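Local coordinates for protein putative glucoamylase (PDB 4GL3) that probably hydrolyses glycosidic bonds of starch-like saccharides to release glucose, as a glycoside hydrolase of the six-hairpin clan, at residues K11-S14 / D15-M19; L330-I333 / P334-P337; Y339-E342 / A343-Y346; R345-Y348 / E349-D353. One frame throughout, in Å; residues are numbered along the deposited sequence.

Contact 1. Residues K11-S14 / D15-M19; sequences KQLS and DDELM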
loop_
_atom_site.group_PDB
_atom_site.type_symbol
_atom_site.label_atom_id
_atom_site.label_comp_id
_atom_site.label_asym_id
_atom_site.label_seq_id
_atom_site.Cartn_x
_atom_site.Cartn_y
_atom_site.Cartn_z
ATOM N N LYS A 11 -7.090 -32.413 5.278
ATOM C CA LYS A 11 -8.452 -31.834 5.180
ATOM C C LYS A 11 -8.352 -30.334 4.796
ATOM O O LYS A 11 -7.362 -29.647 5.086
ATOM C CB LYS A 11 -9.346 -32.095 6.447
ATOM C CG LYS A 11 -9.365 -31.034 7.572
ATOM C CD LYS A 11 -10.484 -31.263 8.593
ATOM N N GLN A 12 -9.359 -29.846 4.087
ATOM C CA GLN A 12 -9.374 -28.450 3.681
ATOM C C GLN A 12 -9.511 -27.545 4.894
ATOM O O GLN A 12 -10.215 -27.878 5.842
ATOM C CB GLN A 12 -10.520 -28.211 2.716
ATOM C CG GLN A 12 -10.282 -28.780 1.331
ATOM C CD GLN A 12 -11.352 -28.312 0.379
ATOM O OE1 GLN A 12 -12.509 -28.650 0.556
ATOM N NE2 GLN A 12 -10.985 -27.483 -0.593
ATOM N N LEU A 13 -8.815 -26.409 4.873
ATOM C CA LEU A 13 -9.018 -25.388 5.869
ATOM C C LEU A 13 -10.345 -24.640 5.561
ATOM O O LEU A 13 -10.707 -24.418 4.389
ATOM C CB LEU A 13 -7.812 -24.415 5.875
ATOM C CG LEU A 13 -6.386 -24.975 6.136
ATOM C CD1 LEU A 13 -5.374 -23.835 6.042
ATOM C CD2 LEU A 13 -6.298 -25.690 7.478
ATOM N N SER A 14 -11.084 -24.259 6.596
ATOM C CA SER A 14 -12.170 -23.295 6.417
ATOM C C SER A 14 -11.626 -21.969 5.911
ATOM O O SER A 14 -10.403 -21.694 5.947
ATOM C CB SER A 14 -12.906 -23.054 7.734
ATOM O OG SER A 14 -12.094 -22.304 8.608
ATOM N N ASP A 15 -12.512 -21.114 5.421
ATOM C CA ASP A 15 -12.031 -19.828 4.932
ATOM C C ASP A 15 -11.370 -19.053 6.065
ATOM O O ASP A 15 -10.341 -18.413 5.853
ATOM C CB ASP A 15 -13.156 -19.017 4.288
ATOM C CG ASP A 15 -13.526 -19.524 2.890
ATOM O OD1 ASP A 15 -12.739 -20.229 2.230
ATOM O OD2 ASP A 15 -14.618 -19.184 2.435
ATOM N N ASP A 16 -11.939 -19.097 7.269
ATOM C CA ASP A 16 -11.334 -18.373 8.402
ATOM C C ASP A 16 -9.931 -18.917 8.737
ATOM O O ASP A 16 -9.008 -18.138 8.992
ATOM C CB ASP A 16 -12.243 -18.423 9.636
ATOM C CG ASP A 16 -13.387 -17.417 9.556
ATOM O OD1 ASP A 16 -13.131 -16.209 9.404
ATOM O OD2 ASP A 16 -14.549 -17.833 9.654
ATOM N N GLU A 17 -9.775 -20.246 8.728
ATOM C CA GLU A 17 -8.463 -20.873 8.952
ATOM C C GLU A 17 -7.403 -20.517 7.897
ATOM O O GLU A 17 -6.235 -20.249 8.223
ATOM C CB GLU A 17 -8.613 -22.396 9.024
ATOM C CG GLU A 17 -9.311 -22.838 10.280
ATOM C CD GLU A 17 -9.693 -24.319 10.264
ATOM O OE1 GLU A 17 -9.792 -24.954 9.183
ATOM O OE2 GLU A 17 -9.927 -24.840 11.364
ATOM N N LEU A 18 -7.831 -20.528 6.643
ATOM C CA LEU A 18 -6.986 -20.178 5.524
ATOM C C LEU A 18 -6.546 -18.732 5.641
ATOM O O LEU A 18 -5.354 -18.447 5.490
ATOM C CB LEU A 18 -7.716 -20.420 4.191
ATOM C CG LEU A 18 -6.899 -20.191 2.914
ATOM C CD1 LEU A 18 -5.642 -21.070 2.941
ATOM C CD2 LEU A 18 -7.787 -20.445 1.686
HETATM N N MSE A 19 -7.486 -17.820 5.919
HETATM C CA MSE A 19 -7.145 -16.407 6.039
HETATM C C MSE A 19 -6.157 -16.180 7.147
HETATM O O MSE A 19 -5.196 -15.461 6.958
HETATM C CB MSE A 19 -8.383 -15.540 6.257
HETATM C CG MSE A 19 -9.221 -15.393 4.995
HETATM SE SE MSE A 19 -10.664 -14.090 5.137
HETATM C CE MSE A 19 -11.904 -15.156 6.181
#
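Ser14 and Glu17 exchange hydrogen bonds at the start of helix 15-27, each side chain serving the backbone of the other. The hydroxyl of Ser14 accepts from Glu17 N, with OG 3.1 Å from that nitrogen. In return the carboxylate of Glu17 reaches back along the chain, and its OE1 lies 3.0 Å from Ser14 N, met on the anti side and 33° out of the carboxylate plane. Serine suits this place because its hydroxyl sits one short bond beyond CB: at chi1 72° OG lies between the backbone N and the carbonyl carbon, turned over the first helical turn. Glutamate has the length for the return bond, its chain running extended beyond CG. The helix's own ladder begins here too, where Leu18 N hydrogen-bonds to Ser14 O at 2.9 Å.

Packing continues the grip outward. Leu13 CB rests 3.8 Å from Glu17 CB, while its CD1 meets Leu18 CD1 at 4.2 Å, the two leucine side chains crossing at about a right angle. Leu18 is buried and goes on to touch Met344 and Tyr348 of helix 337-349. The same helix supplies a polar partner: Arg345 pairs with Asp15 OD1 and with Leu13 O. Asp15 and Asp16, acidic residues in the first turn, would be expected to interact favourably with the positive end of the helix dipole. The reciprocal Ser14-Glu17 pair is a capping box, the classic N-terminal signal that helps to limit fraying of a helix.

Contact 2. Residues L330-I333 / P334-P337; sequences LSSI and PYAP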
loop_
_atom_site.group_PDB
_atom_site.type_symbol
_atom_site.label_atom_id
_atom_site.label_comp_id
_atom_site.label_asym_id
_atom_site.label_seq_id
_atom_site.Cartn_x
_atom_site.Cartn_y
_atom_site.Cartn_z
ATOM N N LEU A 330 -5.594 -11.262 -3.761
ATOM C CA LEU A 330 -5.712 -11.472 -2.328
ATOM C C LEU A 330 -6.014 -10.157 -1.641
ATOM O O LEU A 330 -6.907 -10.079 -0.778
ATOM C CB LEU A 330 -4.452 -12.127 -1.764
ATOM C CG LEU A 330 -4.111 -13.542 -2.291
ATOM C CD1 LEU A 330 -3.004 -14.169 -1.473
ATOM C CD2 LEU A 330 -5.331 -14.414 -2.309
ATOM N N SER A 331 -5.310 -9.093 -2.046
ATOM C CA SER A 331 -5.492 -7.815 -1.380
ATOM C C SER A 331 -6.787 -7.074 -1.765
ATOM O O SER A 331 -7.147 -6.072 -1.128
ATOM C CB SER A 331 -4.285 -6.927 -1.589
ATOM O OG SER A 331 -3.110 -7.559 -1.102
ATOM N N SER A 332 -7.452 -7.574 -2.807
ATOM C CA SER A 332 -8.718 -7.071 -3.277
ATOM C C SER A 332 -9.910 -7.770 -2.595
ATOM O O SER A 332 -11.061 -7.534 -2.987
ATOM C CB SER A 332 -8.797 -7.215 -4.815
ATOM O OG SER A 332 -8.059 -6.161 -5.452
ATOM N N ILE A 333 -9.620 -8.610 -1.591
ATOM C CA ILE A 333 -10.625 -9.364 -0.825
ATOM C C ILE A 333 -11.819 -8.524 -0.311
ATOM O O ILE A 333 -12.937 -8.974 -0.451
ATOM C CB ILE A 333 -9.987 -10.261 0.301
ATOM C CG1 ILE A 333 -11.041 -11.205 0.947
ATOM C CG2 ILE A 333 -9.216 -9.427 1.325
ATOM C CD1 ILE A 333 -10.439 -12.446 1.620
ATOM N N PRO A 334 -11.612 -7.288 0.200
ATOM C CA PRO A 334 -12.847 -6.634 0.629
ATOM C C PRO A 334 -13.714 -6.201 -0.525
ATOM O O PRO A 334 -14.852 -5.900 -0.332
ATOM C CB PRO A 334 -12.384 -5.420 1.396
ATOM C CG PRO A 334 -10.954 -5.204 1.008
ATOM C CD PRO A 334 -10.412 -6.487 0.488
ATOM N N TYR A 335 -13.171 -6.176 -1.725
ATOM C CA TYR A 335 -13.928 -5.685 -2.869
ATOM C C TYR A 335 -14.664 -6.791 -3.610
ATOM O O TYR A 335 -15.698 -6.520 -4.184
ATOM C CB TYR A 335 -13.014 -4.950 -3.828
ATOM C CG TYR A 335 -12.118 -3.932 -3.193
ATOM C CD1 TYR A 335 -12.605 -3.043 -2.251
ATOM C CD2 TYR A 335 -10.774 -3.811 -3.583
ATOM C CE1 TYR A 335 -11.790 -2.073 -1.687
ATOM C CE2 TYR A 335 -9.955 -2.829 -3.019
ATOM C CZ TYR A 335 -10.475 -1.968 -2.077
ATOM O OH TYR A 335 -9.701 -0.966 -1.553
ATOM N N ALA A 336 -14.144 -8.017 -3.603
ATOM C CA ALA A 336 -14.808 -9.149 -4.259
ATOM C C ALA A 336 -14.456 -10.404 -3.477
ATOM O O ALA A 336 -13.666 -11.244 -3.943
ATOM C CB ALA A 336 -14.365 -9.263 -5.711
ATOM N N PRO A 337 -15.029 -10.539 -2.265
ATOM C CA PRO A 337 -14.473 -11.554 -1.342
ATOM C C PRO A 337 -14.528 -13.006 -1.828
ATOM O O PRO A 337 -13.556 -13.764 -1.662
ATOM C CB PRO A 337 -15.250 -11.338 -0.028
ATOM C CG PRO A 337 -16.366 -10.398 -0.332
ATOM C CD PRO A 337 -16.065 -9.698 -1.634
#
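Ile333 and Pro334 meet at the middle of a tight turn, where CG2 of Ile333 presses to 3.3 Å from Pro334 CD, closer than carbons usually come. The two side chains cross at about a right angle. With chi1 at -171°, CG1 stands anti to the backbone N and CG2 takes the place between N and the carbonyl carbon, which brings that methyl up to the proline ring. The longer branch of Ile333 leads instead to Pro337, CG1 to CB 4.3 Å. Ile333 also packs on Ser340, Leu341 and Met344 of the next helix, a largely apolar setting that suits a buried beta-branched residue.

Ser332 closes the turn with its carbonyl, which accepts twice: Tyr335 N lies 2.8 Å from Ser332 O, from above the carbonyl plane, and Ala336 N lies 3.2 Å from the same atom, in that plane. The first bond and the backbone angles of Ile333 and Pro334 make a type I beta turn, joining helix 326-331 to helix 337-349, a short link consistent with the helix-rich (alpha/alpha)6 barrel of six-hairpin glycosidases. Proline fits a position whose nitrogen need donate nothing. Its CG also lies 4.2 Å above the plane of the Tyr335 ring, toward the rim. The polar tips face outside partners: Ser332 OG pairs with His253, and Tyr335 OH with the carbonyl of Thr252.

Contact 3. Residues Y339-E342 / A343-Y346; sequences YSLE and AMRY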
loop_
_atom_site.group_PDB
_atom_site.type_symbol
_atom_site.label_atom_id
_atom_site.label_comp_id
_atom_site.label_asym_id
_atom_site.label_seq_id
_atom_site.Cartn_x
_atom_site.Cartn_y
_atom_site.Cartn_z
ATOM N N TYR A 339 -14.510 -14.138 -4.890
ATOM C CA TYR A 339 -13.573 -14.364 -5.969
ATOM C C TYR A 339 -12.136 -14.364 -5.453
ATOM O O TYR A 339 -11.316 -15.148 -5.928
ATOM C CB TYR A 339 -13.786 -13.338 -7.082
ATOM C CG TYR A 339 -15.168 -13.392 -7.751
ATOM C CD1 TYR A 339 -15.912 -14.572 -7.815
ATOM C CD2 TYR A 339 -15.674 -12.268 -8.384
ATOM C CE1 TYR A 339 -17.154 -14.593 -8.451
ATOM C CE2 TYR A 339 -16.892 -12.280 -9.026
ATOM C CZ TYR A 339 -17.620 -13.433 -9.055
ATOM O OH TYR A 339 -18.799 -13.387 -9.702
ATOM N N SER A 340 -11.840 -13.522 -4.461
ATOM C CA SER A 340 -10.516 -13.493 -3.875
ATOM C C SER A 340 -10.268 -14.740 -3.053
ATOM O O SER A 340 -9.180 -15.298 -3.130
ATOM C CB SER A 340 -10.297 -12.250 -3.028
ATOM O OG SER A 340 -10.391 -11.068 -3.837
ATOM N N LEU A 341 -11.257 -15.187 -2.274
ATOM C CA LEU A 341 -11.116 -16.445 -1.551
ATOM C C LEU A 341 -10.914 -17.661 -2.484
ATOM O O LEU A 341 -10.225 -18.620 -2.120
ATOM C CB LEU A 341 -12.291 -16.662 -0.562
ATOM C CG LEU A 341 -12.195 -15.766 0.682
ATOM C CD1 LEU A 341 -13.548 -15.602 1.377
ATOM C CD2 LEU A 341 -11.141 -16.304 1.640
ATOM N N GLU A 342 -11.524 -17.632 -3.665
ATOM C CA GLU A 342 -11.385 -18.713 -4.650
ATOM C C GLU A 342 -9.905 -18.788 -5.142
ATOM O O GLU A 342 -9.305 -19.873 -5.236
ATOM C CB GLU A 342 -12.339 -18.454 -5.823
ATOM C CG GLU A 342 -12.417 -19.531 -6.875
ATOM C CD GLU A 342 -13.615 -19.352 -7.811
ATOM O OE1 GLU A 342 -14.219 -18.246 -7.861
ATOM O OE2 GLU A 342 -13.973 -20.330 -8.494
ATOM N N ALA A 343 -9.321 -17.628 -5.417
ATOM C CA ALA A 343 -7.930 -17.530 -5.875
ATOM C C ALA A 343 -6.991 -17.941 -4.744
ATOM O O ALA A 343 -6.029 -18.675 -4.965
ATOM C CB ALA A 343 -7.621 -16.098 -6.338
HETATM N N MSE A 344 -7.297 -17.489 -3.528
HETATM C CA MSE A 344 -6.498 -17.828 -2.353
HETATM C C MSE A 344 -6.407 -19.336 -2.163
HETATM O O MSE A 344 -5.333 -19.883 -1.925
HETATM C CB MSE A 344 -7.079 -17.194 -1.096
HETATM C CG MSE A 344 -6.109 -17.167 0.097
HETATM SE SE MSE A 344 -6.951 -16.458 1.750
HETATM C CE MSE A 344 -7.345 -14.666 1.164
ATOM N N ARG A 345 -7.539 -20.015 -2.272
ATOM C CA ARG A 345 -7.572 -21.439 -2.030
ATOM C C ARG A 345 -6.830 -22.188 -3.137
ATOM O O ARG A 345 -6.170 -23.197 -2.861
ATOM C CB ARG A 345 -9.016 -21.951 -1.888
ATOM C CG ARG A 345 -9.124 -23.399 -1.416
ATOM C CD ARG A 345 -10.565 -23.755 -1.038
ATOM N NE ARG A 345 -11.016 -23.006 0.136
ATOM C CZ ARG A 345 -10.756 -23.340 1.400
ATOM N NH1 ARG A 345 -10.047 -24.437 1.680
ATOM N NH2 ARG A 345 -11.213 -22.572 2.391
ATOM N N TYR A 346 -6.946 -21.711 -4.369
ATOM C CA TYR A 346 -6.248 -22.322 -5.504
ATOM C C TYR A 346 -4.719 -22.164 -5.334
ATOM O O TYR A 346 -3.959 -23.126 -5.541
ATOM C CB TYR A 346 -6.728 -21.702 -6.828
ATOM C CG TYR A 346 -5.935 -22.179 -8.043
ATOM C CD1 TYR A 346 -6.128 -23.453 -8.581
ATOM C CD2 TYR A 346 -4.989 -21.355 -8.635
ATOM C CE1 TYR A 346 -5.407 -23.874 -9.690
ATOM C CE2 TYR A 346 -4.261 -21.771 -9.728
ATOM C CZ TYR A 346 -4.463 -23.019 -10.235
ATOM O OH TYR A 346 -3.724 -23.388 -11.309
HETATM O O HOH W 1 -12.179 -20.514 -0.544
#
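Tyr339 to Tyr346 form an unbroken stretch of alpha helix, held by four successive i to i+4 bonds. Ala343 N lies 3.2 Å from Tyr339 O, and Met344 N comes nearer to its acceptor, 2.9 Å from Ser340 O. The next two, from Arg345 N to Leu341 O and from Tyr346 N to Glu342 O, are of similar length.

Leu341 O has a second donor. A water oxygen stands 3.1 Å from Leu341 O and accepts in turn from Arg345 NE, at 2.8 Å, lying in the plane at the edge of the guanidinium. The bend of the arginine at chi3 (-66°) turns NE back toward this water, while its other nitrogens bond outside this contact, NH1 to Glu349. On one side of the helix Leu341 and the selenomethionine Met344 lie side by side, CD2 and CE 4.2 Å apart, and both pack on helix 15-27 through Asp15, Leu18, Met19 and Val22, as neighbouring helices do in a helix-rich alpha/alpha barrel, the fold probably used here.

Ala343 and Ser340 face Ala329 of helix 326-331, beside Met344 on Leu330; a methyl suits the close approach, and the hydroxyl of buried Ser340 is satisfied by Ala329 O. Elsewhere Glu342, extended from a CG anti to its own nitrogen (chi1 -175°), has the length to carry its carboxylate to Lys299.

Contact 4. Residues R345-Y348 / E349-D353; sequences RYFY and EELGD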
loop_
_atom_site.group_PDB
_atom_site.type_symbol
_atom_site.label_atom_id
_atom_site.label_comp_id
_atom_site.label_asym_id
_atom_site.label_seq_id
_atom_site.Cartn_x
_atom_site.Cartn_y
_atom_site.Cartn_z
ATOM N N ARG A 345 -7.539 -20.015 -2.272
ATOM C CA ARG A 345 -7.572 -21.439 -2.030
ATOM C C ARG A 345 -6.830 -22.188 -3.137
ATOM O O ARG A 345 -6.170 -23.197 -2.861
ATOM C CB ARG A 345 -9.016 -21.951 -1.888
ATOM C CG ARG A 345 -9.124 -23.399 -1.416
ATOM C CD ARG A 345 -10.565 -23.755 -1.038
ATOM N NE ARG A 345 -11.016 -23.006 0.136
ATOM C CZ ARG A 345 -10.756 -23.340 1.400
ATOM N NH1 ARG A 345 -10.047 -24.437 1.680
ATOM N NH2 ARG A 345 -11.213 -22.572 2.391
ATOM N N TYR A 346 -6.946 -21.711 -4.369
ATOM C CA TYR A 346 -6.248 -22.322 -5.504
ATOM C C TYR A 346 -4.719 -22.164 -5.334
ATOM O O TYR A 346 -3.959 -23.126 -5.541
ATOM C CB TYR A 346 -6.728 -21.702 -6.828
ATOM C CG TYR A 346 -5.935 -22.179 -8.043
ATOM C CD1 TYR A 346 -6.128 -23.453 -8.581
ATOM C CD2 TYR A 346 -4.989 -21.355 -8.635
ATOM C CE1 TYR A 346 -5.407 -23.874 -9.690
ATOM C CE2 TYR A 346 -4.261 -21.771 -9.728
ATOM C CZ TYR A 346 -4.463 -23.019 -10.235
ATOM O OH TYR A 346 -3.724 -23.388 -11.309
ATOM N N PHE A 347 -4.291 -20.965 -4.917
ATOM C CA PHE A 347 -2.884 -20.682 -4.738
ATOM C C PHE A 347 -2.303 -21.563 -3.644
ATOM O O PHE A 347 -1.176 -22.026 -3.766
ATOM C CB PHE A 347 -2.624 -19.214 -4.366
ATOM C CG PHE A 347 -3.023 -18.207 -5.418
ATOM C CD1 PHE A 347 -3.108 -18.533 -6.757
ATOM C CD2 PHE A 347 -3.287 -16.905 -5.043
ATOM C CE1 PHE A 347 -3.469 -17.573 -7.695
ATOM C CE2 PHE A 347 -3.633 -15.941 -5.963
ATOM C CZ PHE A 347 -3.729 -16.278 -7.301
ATOM N N TYR A 348 -3.070 -21.777 -2.577
ATOM C CA TYR A 348 -2.602 -22.580 -1.456
ATOM C C TYR A 348 -2.710 -24.073 -1.743
ATOM O O TYR A 348 -1.734 -24.811 -1.584
ATOM C CB TYR A 348 -3.389 -22.261 -0.184
ATOM C CG TYR A 348 -2.891 -23.008 1.025
ATOM C CD1 TYR A 348 -1.707 -22.629 1.664
ATOM C CD2 TYR A 348 -3.588 -24.059 1.545
ATOM C CE1 TYR A 348 -1.239 -23.323 2.759
ATOM C CE2 TYR A 348 -3.125 -24.745 2.644
ATOM C CZ TYR A 348 -1.953 -24.362 3.231
ATOM O OH TYR A 348 -1.490 -25.045 4.299
ATOM N N GLU A 349 -3.894 -24.536 -2.140
ATOM C CA GLU A 349 -4.124 -25.963 -2.243
ATOM C C GLU A 349 -3.520 -26.529 -3.518
ATOM O O GLU A 349 -2.976 -27.604 -3.481
ATOM C CB GLU A 349 -5.637 -26.319 -2.131
ATOM C CG GLU A 349 -6.228 -25.996 -0.756
ATOM C CD GLU A 349 -7.707 -26.333 -0.558
ATOM O OE1 GLU A 349 -8.394 -26.787 -1.493
ATOM O OE2 GLU A 349 -8.187 -26.135 0.576
ATOM N N GLU A 350 -3.604 -25.829 -4.640
ATOM C CA GLU A 350 -3.155 -26.413 -5.902
ATOM C C GLU A 350 -1.725 -25.988 -6.222
ATOM O O GLU A 350 -0.939 -26.786 -6.666
ATOM C CB GLU A 350 -4.087 -26.024 -7.071
ATOM C CG GLU A 350 -5.537 -26.491 -6.955
ATOM C CD GLU A 350 -5.621 -27.978 -6.686
ATOM O OE1 GLU A 350 -4.920 -28.739 -7.393
ATOM O OE2 GLU A 350 -6.355 -28.384 -5.750
ATOM N N LEU A 351 -1.395 -24.720 -6.047
ATOM C CA LEU A 351 -0.032 -24.263 -6.350
ATOM C C LEU A 351 0.905 -24.249 -5.151
ATOM O O LEU A 351 2.053 -23.919 -5.319
ATOM C CB LEU A 351 -0.028 -22.868 -6.990
ATOM C CG LEU A 351 -0.837 -22.699 -8.279
ATOM C CD1 LEU A 351 -0.701 -21.254 -8.778
ATOM C CD2 LEU A 351 -0.430 -23.754 -9.323
ATOM N N GLY A 352 0.447 -24.646 -3.970
ATOM C CA GLY A 352 1.221 -24.370 -2.743
ATOM C C GLY A 352 2.600 -25.005 -2.657
ATOM O O GLY A 352 3.530 -24.436 -2.073
ATOM N N ASP A 353 2.759 -26.178 -3.236
ATOM C CA ASP A 353 4.066 -26.854 -3.207
ATOM C C ASP A 353 5.142 -25.999 -3.904
ATOM O O ASP A 353 6.303 -26.067 -3.548
ATOM C CB ASP A 353 3.975 -28.270 -3.783
ATOM C CG ASP A 353 3.464 -28.301 -5.239
ATOM O OD1 ASP A 353 2.558 -27.518 -5.652
ATOM O OD2 ASP A 353 3.970 -29.145 -5.991
#
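Glu349 N bonds to Arg345 O (2.7 Å) in the regular i to i+4 way, whereas Tyr346 O accepts from both Glu350 N and Leu351 N, the latter an i to i+5, pi-type bond of 3.1 Å.

A salt bridge joins the side chains one turn apart. Arg345 NH1 lies 2.7 Å from Glu349 OE2. That oxygen sits at the edge of the guanidinium, near its plane, while NH1 approaches it from above the carboxylate plane, 39° out of it, the two flat groups being turned 73° from each other. The side chains run alongside each other, and Glu349 CD also rests 3.4 Å from Arg345 CG, so the aliphatic part of the arginine supports the acid. Glu349 OE1 is occupied by the amide of Gln12, which ties this turn to the N-terminal segment.

On another side the ring of Tyr346 takes contacts from two residues. Glu350 CG comes within 3.5 Å of Tyr346 CD1, its chain bent at chi2, and Leu351 CD1 lies 3.7 Å from Tyr346 CE2. Leu351 CD1 also reaches Phe347 CD1, at 4.2 Å, so this branched side chain touches both rings. Gly352, having no side chain, brings its CA to 3.2 Å from Tyr348 O in a C-H...O contact. The whole is an i to i+4 salt bridge on the last turn of helix 337-349, with a pi-type i to i+5 bond where that helix ends and a two-residue link to helix 352-355.

All four contacts are local, yet they meet around helix 337-349. Contact 2 is the buried one, a proline-bearing turn leading into that helix and packed against its apolar side; contact 3 is the middle of the helix, partly buried; contacts 1 and 4 lie at the surface. Contacts 3 and 4 share Arg345 and Tyr346, whereas contact 1 belongs to helix 15-27, brought alongside in space. Arg345 is the common point, joining contact 1 to contacts 3 and 4 by charge, while Met19 against Ile333 joins 1 to 2 by packing. Ion pairs and a capping box mark the surface contacts; contact 2 relies on a backbone-bonded turn and apolar packing.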